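Local coordinates for split-soret cytochrome C (PDB 1H21), which carries two c-type hemes and an iron-sulfur cluster per subunit and may transfer electrons during sulfate reduction, at residues 110-113 with 114-117. Numbering follows the deposited sequence.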
# COMPACT_ATOMS: atom_id res chain seq x y z
N ASN A 110 8.46 5.73 -9.88
CA ASN A 110 8.49 4.93 -11.09
C ASN A 110 9.82 4.19 -11.18
O ASN A 110 9.85 3.01 -11.56
CB ASN A 110 8.30 5.79 -12.34
CG ASN A 110 6.85 6.16 -12.58
OD1 ASN A 110 5.94 5.64 -11.93
ND2 ASN A 110 6.62 7.06 -13.53
N GLU A 111 10.90 4.88 -10.84
CA GLU A 111 12.22 4.26 -10.89
C GLU A 111 12.35 3.20 -9.80
O GLU A 111 12.81 2.08 -10.05
CB GLU A 111 13.33 5.32 -10.74
CG GLU A 111 14.65 4.73 -10.26
CD GLU A 111 15.86 5.38 -10.85
OE1 GLU A 111 15.73 6.22 -11.76
OE2 GLU A 111 16.98 5.02 -10.41
N LEU A 112 11.95 3.55 -8.58
CA LEU A 112 12.01 2.62 -7.46
C LEU A 112 11.20 1.35 -7.76
O LEU A 112 11.72 0.24 -7.63
CB LEU A 112 11.49 3.31 -6.20
CG LEU A 112 11.49 2.48 -4.94
CD1 LEU A 112 12.90 1.96 -4.66
CD2 LEU A 112 10.94 3.34 -3.80
N PHE A 113 9.95 1.52 -8.22
CA PHE A 113 9.06 0.40 -8.54
C PHE A 113 9.46 -0.43 -9.78
O PHE A 113 9.44 -1.66 -9.71
CB PHE A 113 7.61 0.88 -8.65
CG PHE A 113 6.96 1.21 -7.32
CD1 PHE A 113 7.73 1.39 -6.17
CD2 PHE A 113 5.59 1.34 -7.22
CE1 PHE A 113 7.15 1.70 -4.94
CE2 PHE A 113 4.99 1.65 -6.00
CZ PHE A 113 5.77 1.83 -4.86
N ARG A 114 9.82 0.21 -10.90
CA ARG A 114 10.24 -0.51 -12.11
C ARG A 114 11.53 -1.28 -11.84
O ARG A 114 11.73 -2.41 -12.31
CB ARG A 114 10.45 0.46 -13.26
CG ARG A 114 9.17 1.05 -13.78
CD ARG A 114 9.38 2.14 -14.81
NE ARG A 114 8.11 2.81 -15.11
CZ ARG A 114 7.99 3.98 -15.73
NH1 ARG A 114 9.06 4.66 -16.14
NH2 ARG A 114 6.77 4.46 -15.96
N TRP A 115 12.40 -0.69 -11.02
CA TRP A 115 13.65 -1.31 -10.67
C TRP A 115 13.36 -2.61 -9.94
O TRP A 115 13.92 -3.66 -10.27
CB TRP A 115 14.47 -0.36 -9.78
CG TRP A 115 15.58 -1.02 -9.00
CD1 TRP A 115 16.82 -1.36 -9.46
CD2 TRP A 115 15.52 -1.45 -7.63
NE1 TRP A 115 17.54 -1.98 -8.46
CE2 TRP A 115 16.76 -2.05 -7.33
CE3 TRP A 115 14.54 -1.39 -6.64
CZ2 TRP A 115 17.05 -2.59 -6.08
CZ3 TRP A 115 14.82 -1.92 -5.40
CH2 TRP A 115 16.07 -2.52 -5.12
N TYR A 116 12.45 -2.52 -8.96
CA TYR A 116 12.06 -3.67 -8.15
C TYR A 116 11.51 -4.82 -8.99
O TYR A 116 11.90 -5.97 -8.78
CB TYR A 116 11.04 -3.28 -7.07
CG TYR A 116 10.72 -4.42 -6.14
CD1 TYR A 116 11.49 -4.67 -5.01
CD2 TYR A 116 9.66 -5.28 -6.41
CE1 TYR A 116 11.22 -5.74 -4.17
CE2 TYR A 116 9.37 -6.35 -5.58
CZ TYR A 116 10.15 -6.58 -4.46
OH TYR A 116 9.89 -7.66 -3.64
N GLU A 117 10.63 -4.51 -9.94
CA GLU A 117 10.06 -5.56 -10.78
C GLU A 117 11.10 -6.38 -11.57
O GLU A 117 10.96 -7.60 -11.70
CB GLU A 117 9.08 -4.96 -11.79
CG GLU A 117 7.84 -4.26 -11.23
CD GLU A 117 6.93 -3.76 -12.36
OE1 GLU A 117 7.44 -3.48 -13.47
OE2 GLU A 117 5.70 -3.67 -12.15
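Arg114 runs back along the helix surface beside Asn110, one turn earlier, and can be followed atom by atom. Its CG is anti to its own carbonyl carbon (chi1 -70°), and the chain first runs past the Asn110 carbonyl oxygen. Arg114 CG lies 3.0 Å from Asn110 O, with CB and CD also close to that oxygen. The same oxygen accepts the Arg114 backbone N-H at 2.9 Å, N to O. Extended from CG to NE, the chain then brings CZ to 3.9 Å from Asn110 CB, which sits over the centre of one guanidinium face. At the tip, Arg114 NH2 is 3.6 Å from Asn110 ND2; the amide and guanidinium planes are 19° apart, so the two groups stack rather than bond. Their polar ends turn elsewhere: Arg114 NH1 to Phe200 O, Asn110 OD1 to Trp82 NE1 of the second subunit.

Successive i to i+4 bonds, Trp115 N to Glu111 O, Tyr116 N to Leu112 O and Glu117 N to Phe113 O, establish regular alpha-helix: all are within 3.1 Å, with N-H...O angles of at least 148°. Trp115 lays its CE3 edge 3.4 Å from Leu112 O, in the ring plane, and touches Leu112 CD1.

The Tyr116 side chain lies about 4 Å from that of Cys86, a probable iron-sulfur ligand, and the Glu117 side chain about 7 Å from a heme c, which places this end of the helix near both kinds of redox centre. This buried part of helix 102-118 packs Leu112 and Tyr116 against helices 87-99 and 165-192, while Phe113 meets Trp82 of the second subunit edge-to-face.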